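PDB 6FXO: bifunctional autolysin from Staphylococcus aureus subsp. aureus Mu50, which probably cleaves the glycan strands of cell-wall peptidoglycan as a family 73 N-acetylglucosaminidase, and as a bifunctional autolysin is also assigned an amidase activity. Local coordinates for residues M12-N15 against Q16-Q19; Y108-S111 against H112-E116; Q209-D213 against V214-N218. All coordinates share one frame; numbering follows the deposited sequence.

Interaction 1: M12-N15 against Q16-Q19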
loop_
_atom_site.group_PDB
_atom_site.type_symbol
_atom_site.label_atom_id
_atom_site.label_comp_id
_atom_site.label_asym_id
_atom_site.label_seq_id
_atom_site.Cartn_x
_atom_site.Cartn_y
_atom_site.Cartn_z
ATOM N N MET A 12 -8.436 19.444 -16.014
ATOM C CA MET A 12 -7.069 19.692 -16.418
ATOM C C MET A 12 -6.720 18.866 -17.603
ATOM O O MET A 12 -7.578 18.439 -18.363
ATOM C CB MET A 12 -6.160 19.216 -15.315
ATOM C CG MET A 12 -5.643 20.259 -14.459
ATOM S SD MET A 12 -4.548 19.307 -13.414
ATOM C CE MET A 12 -4.007 20.497 -12.425
ATOM N N THR A 13 -5.438 18.615 -17.749
ATOM C CA THR A 13 -5.060 17.807 -18.888
ATOM C C THR A 13 -3.835 16.996 -18.574
ATOM O O THR A 13 -2.971 17.422 -17.817
ATOM C CB THR A 13 -4.893 18.687 -20.132
ATOM O OG1 THR A 13 -4.498 17.863 -21.230
ATOM C CG2 THR A 13 -3.894 19.796 -19.924
ATOM N N LEU A 14 -3.773 15.811 -19.163
ATOM C CA LEU A 14 -2.671 14.892 -18.987
ATOM C C LEU A 14 -1.388 15.510 -19.505
ATOM O O LEU A 14 -0.316 15.217 -18.984
ATOM C CB LEU A 14 -3.001 13.613 -19.768
ATOM C CG LEU A 14 -1.950 12.514 -19.798
ATOM C CD1 LEU A 14 -1.822 11.875 -18.433
ATOM C CD2 LEU A 14 -2.364 11.468 -20.812
ATOM N N ASN A 15 -1.503 16.372 -20.529
ATOM C CA ASN A 15 -0.342 17.021 -21.105
ATOM C C ASN A 15 0.309 17.940 -20.095
ATOM O O ASN A 15 1.532 17.984 -19.981
ATOM C CB ASN A 15 -0.804 17.832 -22.298
ATOM C CG ASN A 15 -0.878 17.062 -23.584
ATOM O OD1 ASN A 15 -1.287 15.895 -23.598
ATOM N ND2 ASN A 15 -0.613 17.681 -24.724
ATOM N N GLN A 16 -0.535 18.661 -19.353
ATOM C CA GLN A 16 -0.146 19.614 -18.317
ATOM C C GLN A 16 0.384 18.890 -17.121
ATOM O O GLN A 16 1.474 19.188 -16.637
ATOM C CB GLN A 16 -1.367 20.454 -17.853
ATOM C CG GLN A 16 -1.115 21.927 -17.459
ATOM C CD GLN A 16 -2.373 22.589 -16.902
ATOM O OE1 GLN A 16 -3.386 22.705 -17.596
ATOM N NE2 GLN A 16 -2.337 23.136 -15.660
ATOM N N VAL A 17 -0.380 17.906 -16.658
ATOM C CA VAL A 17 0.108 17.178 -15.474
ATOM C C VAL A 17 1.403 16.398 -15.628
ATOM O O VAL A 17 2.160 16.268 -14.670
ATOM C CB VAL A 17 -1.003 16.331 -14.826
ATOM C CG1 VAL A 17 -2.057 17.234 -14.203
ATOM C CG2 VAL A 17 -1.629 15.395 -15.845
ATOM N N ALA A 18 1.641 15.857 -16.812
ATOM C CA ALA A 18 2.862 15.104 -17.053
ATOM C C ALA A 18 4.102 15.993 -17.166
ATOM O O ALA A 18 5.143 15.648 -16.609
ATOM C CB ALA A 18 2.717 14.267 -18.310
ATOM N N GLN A 19 4.009 17.125 -17.909
ATOM C CA GLN A 19 5.123 18.016 -18.055
ATOM C C GLN A 19 5.429 18.543 -16.665
ATOM O O GLN A 19 6.595 18.787 -16.361
ATOM C CB GLN A 19 4.771 19.165 -19.051
ATOM C CG GLN A 19 5.922 19.905 -19.800
ATOM C CD GLN A 19 6.532 19.241 -21.042
ATOM O OE1 GLN A 19 7.642 18.706 -20.995
ATOM N NE2 GLN A 19 5.806 19.229 -22.169
#
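Met12 brings its sulfur against one methyl branch of Val17, and Thr13 sets its own methyl against Gln16: two side-chain pairs that wrap the start of helix 14-22, where Thr13 is the N-cap. The Met12 chain is extended beyond CG and crosses Val17 at a slant, its SD 3.3 Å from Val17 CG1, while CE runs on past that methyl. Val17 spreads its branches over different neighbours. CG1 takes the methionine, and CG2 packs against the backbone at the start of the helix, 3.3 Å from Leu14 CA and also close to the carbonyl oxygen of Thr13.

The threonine splits its two branches between polar and apolar work. With OG1 anti to the main-chain nitrogen (chi1 179°), the hydroxyl reaches forward to accept the amide of Asn15, a weak capping bond of 3.4 Å between Thr13 OG1 and Asn15 N. The methyl branches off to a different neighbour: CG2 lies 3.3 Å from Gln16 CB, and the two side chains cross at about a right angle, with the glutamine continuing beyond in an extended run.

Behind these side chains the first helical turn forms. Leu14 O accepts Ala18 N at 3.0 Å, and Asn15 O accepts Gln19 N in a longer, weak bond. Leu14, Val17 and Ala18 face helix 42-49, touching Met49 and Lys46, and Val17 also meets Tyr243 near the C terminus; Gln16 and Gln19 are exposed. Just upstream, the Met12 amide bonds to Thr10 OG1.

One acceptor takes two donors here: Thr13 O receives Val17 N at 2.9 Å, almost in line at the hydrogen (173°), and Gln16 N more weakly at 3.1 Å.

Interaction 2: Y108-S111 against H112-E116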
loop_
_atom_site.group_PDB
_atom_site.type_symbol
_atom_site.label_atom_id
_atom_site.label_comp_id
_atom_site.label_asym_id
_atom_site.label_seq_id
_atom_site.Cartn_x
_atom_site.Cartn_y
_atom_site.Cartn_z
ATOM N N TYR A 108 -4.405 -3.753 2.310
ATOM C CA TYR A 108 -3.300 -2.860 2.425
ATOM C C TYR A 108 -2.579 -3.112 3.694
ATOM O O TYR A 108 -1.341 -2.976 3.744
ATOM C CB TYR A 108 -3.764 -1.401 2.352
ATOM C CG TYR A 108 -2.662 -0.360 2.441
ATOM C CD1 TYR A 108 -1.908 -0.016 1.322
ATOM C CD2 TYR A 108 -2.399 0.296 3.627
ATOM C CE1 TYR A 108 -0.932 0.953 1.393
ATOM C CE2 TYR A 108 -1.415 1.277 3.706
ATOM C CZ TYR A 108 -0.683 1.604 2.584
ATOM O OH TYR A 108 0.300 2.570 2.638
ATOM N N LEU A 109 -3.357 -3.491 4.735
ATOM C CA LEU A 109 -2.714 -3.754 6.009
ATOM C C LEU A 109 -1.958 -5.082 6.023
ATOM O O LEU A 109 -0.857 -5.131 6.570
ATOM C CB LEU A 109 -3.757 -3.767 7.107
ATOM C CG LEU A 109 -3.354 -3.363 8.488
ATOM C CD1 LEU A 109 -3.098 -1.875 8.526
ATOM C CD2 LEU A 109 -4.537 -3.686 9.442
ATOM N N ILE A 110 -2.575 -6.173 5.420
ATOM C CA ILE A 110 -1.925 -7.404 5.428
ATOM C C ILE A 110 -0.672 -7.404 4.508
ATOM O O ILE A 110 0.372 -7.867 4.964
ATOM C CB ILE A 110 -2.950 -8.430 4.912
ATOM C CG1 ILE A 110 -4.050 -8.672 5.935
ATOM C CG2 ILE A 110 -2.269 -9.795 4.413
ATOM C CD1 ILE A 110 -5.159 -9.500 5.236
ATOM N N SER A 111 -0.766 -6.856 3.262
ATOM C CA SER A 111 0.409 -6.903 2.468
ATOM C C SER A 111 1.490 -6.159 3.190
ATOM O O SER A 111 2.628 -6.586 3.136
ATOM C CB SER A 111 0.137 -6.378 1.059
ATOM O OG SER A 111 -0.267 -5.040 1.097
ATOM N N HIS A 112 1.139 -5.098 3.883
ATOM C CA HIS A 112 2.189 -4.401 4.586
ATOM C C HIS A 112 2.749 -5.353 5.671
ATOM O O HIS A 112 3.939 -5.396 5.823
ATOM C CB HIS A 112 1.757 -3.117 5.296
ATOM C CG HIS A 112 1.850 -1.962 4.374
ATOM N ND1 HIS A 112 1.187 -1.971 3.201
ATOM C CD2 HIS A 112 2.646 -0.870 4.386
ATOM C CE1 HIS A 112 1.560 -0.912 2.477
ATOM N NE2 HIS A 112 2.442 -0.229 3.173
ATOM N N ALA A 113 1.869 -6.116 6.419
ATOM C CA ALA A 113 2.424 -7.011 7.436
ATOM C C ALA A 113 3.377 -8.133 6.833
ATOM O O ALA A 113 4.349 -8.499 7.431
ATOM C CB ALA A 113 1.336 -7.665 8.233
ATOM N N LEU A 114 3.027 -8.617 5.675
ATOM C CA LEU A 114 3.740 -9.636 4.923
ATOM C C LEU A 114 5.175 -9.212 4.455
ATOM O O LEU A 114 6.080 -10.026 4.462
ATOM C CB LEU A 114 2.910 -9.926 3.691
ATOM C CG LEU A 114 1.712 -10.839 3.982
ATOM C CD1 LEU A 114 0.946 -11.159 2.719
ATOM C CD2 LEU A 114 2.193 -12.122 4.618
ATOM N N LEU A 115 5.352 -7.958 4.070
ATOM C CA LEU A 115 6.596 -7.389 3.607
ATOM C C LEU A 115 7.550 -7.227 4.770
ATOM O O LEU A 115 8.709 -7.625 4.688
ATOM C CB LEU A 115 6.227 -6.014 3.023
ATOM C CG LEU A 115 7.166 -5.349 2.029
ATOM C CD1 LEU A 115 6.450 -4.147 1.443
ATOM C CD2 LEU A 115 8.448 -4.895 2.694
ATOM N N GLU A 116 7.048 -6.641 5.864
ATOM C CA GLU A 116 7.894 -6.447 7.037
ATOM C C GLU A 116 8.406 -7.684 7.764
ATOM O O GLU A 116 9.474 -7.647 8.375
ATOM C CB GLU A 116 7.237 -5.449 8.036
ATOM C CG GLU A 116 6.639 -4.157 7.474
ATOM C CD GLU A 116 7.662 -3.023 7.271
ATOM O OE1 GLU A 116 7.745 -2.497 6.144
ATOM O OE2 GLU A 116 8.430 -2.750 8.212
#
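Tyr108 and His112, one turn apart, make the close-packed part of this contact. The imidazole slants over one face of the phenol ring, planes at 39° and centroids 4.2 Å apart, and it is the CE1 corner that comes in: His112 CE1 lies 3.3 Å from Tyr108 CE1 and nearly as close to CZ, towards the rim of the ring. Polar contact backs this up. Tyr108 O accepts His112 N at 3.3 Å from above the carbonyl plane, and His112 ND1 adds a short but strongly bent, weak bond to the same oxygen (2.8 Å, 126°), which may help to fix the turn of the imidazole.

All of this lies on helix 106-116, inside the N-acetylglucosaminidase domain of the lysozyme clan. On another flank Ile110 and Leu114 lie side by side, pointing the same way, Ile110 CG2 3.9 Å from Leu114 CD1; Phe81 of helix 75-82 touches both. Beneath them Leu114 N bonds Ile110 O at 2.8 Å, nearly in line with the carbonyl.

Ser111 turns its hydroxyl back along the helix (chi1 62°), where OG bonds to Val107 O, and its side chain touches Tyr227 of helix 216-231. The packing thins toward Leu115, whose side chain is exposed and poorly ordered, although Leu115 N still bonds Ser111 O at 3.2 Å.

Interaction 3: Q209-D213 against V214-N218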
loop_
_atom_site.group_PDB
_atom_site.type_symbol
_atom_site.label_atom_id
_atom_site.label_comp_id
_atom_site.label_asym_id
_atom_site.label_seq_id
_atom_site.Cartn_x
_atom_site.Cartn_y
_atom_site.Cartn_z
ATOM N N GLN A 209 4.937 13.350 -2.956
ATOM C CA GLN A 209 4.951 12.080 -3.656
ATOM C C GLN A 209 5.827 10.972 -3.074
ATOM O O GLN A 209 6.934 11.206 -2.610
ATOM C CB GLN A 209 5.216 12.292 -5.141
ATOM C CG GLN A 209 4.345 13.401 -5.694
ATOM C CD GLN A 209 4.608 13.592 -7.166
ATOM O OE1 GLN A 209 5.727 13.416 -7.667
ATOM N NE2 GLN A 209 3.612 13.976 -7.879
ATOM N N TYR A 210 5.311 9.754 -3.140
ATOM C CA TYR A 210 6.019 8.602 -2.635
ATOM C C TYR A 210 7.328 8.117 -3.283
ATOM O O TYR A 210 8.100 7.567 -2.544
ATOM C CB TYR A 210 5.051 7.414 -2.551
ATOM C CG TYR A 210 5.335 6.457 -1.417
ATOM C CD1 TYR A 210 6.222 5.399 -1.578
ATOM C CD2 TYR A 210 4.687 6.578 -0.199
ATOM C CE1 TYR A 210 6.448 4.497 -0.561
ATOM C CE2 TYR A 210 4.915 5.673 0.833
ATOM C CZ TYR A 210 5.802 4.634 0.646
ATOM O OH TYR A 210 6.059 3.720 1.642
ATOM N N ALA A 211 7.595 8.301 -4.609
ATOM C CA ALA A 211 8.847 7.813 -5.160
ATOM C C ALA A 211 9.049 8.356 -6.549
ATOM O O ALA A 211 8.097 8.820 -7.175
ATOM C CB ALA A 211 8.848 6.290 -5.202
ATOM N N THR A 212 10.288 8.295 -7.032
ATOM C CA THR A 212 10.582 8.792 -8.353
ATOM C C THR A 212 10.164 7.891 -9.491
ATOM O O THR A 212 9.855 8.381 -10.571
ATOM C CB THR A 212 12.049 9.273 -8.444
ATOM O OG1 THR A 212 12.941 8.297 -7.876
ATOM C CG2 THR A 212 12.246 10.613 -7.749
ATOM N N ASP A 213 10.143 6.578 -9.253
ATOM C CA ASP A 213 9.750 5.627 -10.295
ATOM C C ASP A 213 8.333 5.896 -10.792
ATOM O O ASP A 213 7.393 5.911 -10.016
ATOM C CB ASP A 213 9.709 4.247 -9.664
ATOM C CG ASP A 213 9.939 3.101 -10.603
ATOM O OD1 ASP A 213 9.326 3.101 -11.701
ATOM O OD2 ASP A 213 10.640 2.153 -10.202
ATOM N N VAL A 214 8.160 5.996 -12.083
ATOM C CA VAL A 214 6.914 6.248 -12.715
ATOM C C VAL A 214 6.040 5.115 -12.751
ATOM O O VAL A 214 4.845 5.272 -13.056
ATOM C CB VAL A 214 7.203 6.786 -14.135
ATOM C CG1 VAL A 214 8.149 8.016 -14.031
ATOM C CG2 VAL A 214 7.857 5.670 -14.996
ATOM N N ASP A 215 6.620 3.926 -12.465
ATOM C CA ASP A 215 5.903 2.666 -12.443
ATOM C C ASP A 215 5.521 2.219 -11.044
ATOM O O ASP A 215 4.831 1.195 -10.906
ATOM C CB ASP A 215 6.683 1.536 -13.189
ATOM C CG ASP A 215 6.584 1.664 -14.693
ATOM O OD1 ASP A 215 5.440 1.549 -15.236
ATOM O OD2 ASP A 215 7.646 1.829 -15.343
ATOM N N TRP A 216 5.949 2.974 -10.031
ATOM C CA TRP A 216 5.616 2.603 -8.657
ATOM C C TRP A 216 4.108 2.331 -8.311
ATOM O O TRP A 216 3.922 1.453 -7.503
ATOM C CB TRP A 216 6.097 3.726 -7.758
ATOM C CG TRP A 216 5.975 3.407 -6.220
ATOM C CD1 TRP A 216 6.913 2.815 -5.411
ATOM C CD2 TRP A 216 4.805 3.642 -5.383
ATOM N NE1 TRP A 216 6.410 2.665 -4.112
ATOM C CE2 TRP A 216 5.110 3.165 -4.090
ATOM C CE3 TRP A 216 3.559 4.233 -5.628
ATOM C CZ2 TRP A 216 4.205 3.265 -3.031
ATOM C CZ3 TRP A 216 2.668 4.379 -4.580
ATOM C CH2 TRP A 216 3.000 3.896 -3.288
ATOM N N ALA A 217 3.075 3.080 -8.857
ATOM C CA ALA A 217 1.696 2.757 -8.469
ATOM C C ALA A 217 1.296 1.527 -9.273
ATOM O O ALA A 217 0.441 0.738 -8.810
ATOM C CB ALA A 217 0.673 3.939 -8.698
ATOM N N ASN A 218 1.834 1.421 -10.493
ATOM C CA ASN A 218 1.508 0.246 -11.324
ATOM C C ASN A 218 2.088 -1.063 -10.710
ATOM O O ASN A 218 1.431 -2.104 -10.705
ATOM C CB ASN A 218 2.060 0.333 -12.770
ATOM C CG ASN A 218 1.660 1.533 -13.568
ATOM O OD1 ASN A 218 0.489 1.922 -13.539
ATOM N ND2 ASN A 218 2.547 2.111 -14.402
HETATM O O HOH W 1 10.158 2.080 -14.284
#
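Between Asp213 and Trp216 the chain makes a type I beta turn that delivers it into helix 216-231. Trp216 N closes the turn onto Asp213 O at 3.3 Å, arriving well above the carbonyl plane, and the same oxygen also takes Arg199 NE.

The Asp213 side chain adds an Asx turn inside the beta turn: a chi1 of -154° turns CG away from its own amide and brings the carboxylate forward, where OD1 accepts Asp215 N at 2.9 Å, on the anti side of the group. This caps the approach to the helix. A water joins the two acids, donating to Asp213 OD1 at 2.9 Å and to Asp215 OD2 at 2.7 Å; the two like-charged carboxylates lie close together, and the bridging water, with the amide on Asp213 OD1, probably eases their repulsion. Asp215 OD1, meanwhile, receives Asn218 ND2 at 3.1 Å, nearly in the amide plane, so the second acid is held against the first helical turn. Asp213 OD2 has a weak bond of its own from Trp37 NE1.

On the apolar side, the indole of Trp216 reaches back under the loop. The Tyr210 ring and the six-membered ring of Trp216 are inclined by only 28°, but displaced so that little of one lies over the other, centroids 4.7 Å apart. The closest approach is Tyr210 CD1 to Trp216 CZ2, 3.3 Å, while Tyr210 CB sits over the benzene face in a CH-pi contact. Ala211 CB comes obliquely to the pyrrole end, 4.0 Å from Trp216 CD1, and Tyr187 meets the Tyr210 ring edge-to-face.

Along the chain the three contacts come in series; none nests in or crosses another, and each closes just a turn or two of backbone. Interaction 1 follows strand 4-9 and starts helix 14-22, beside the C-terminal residues that follow strand 237-242. Interaction 2 lies deep in the domain on helix 106-116, its centre about 33 Å from that of interaction 1. Interaction 3 starts helix 216-231, with centres about 17 Å from interaction 1 and 18 Å from interaction 2. Its surroundings lead to both: Gln209 bonds to Gln21 on helix 14-22, and further along helix 216-231 Tyr227 touches Ser111 and Leu114.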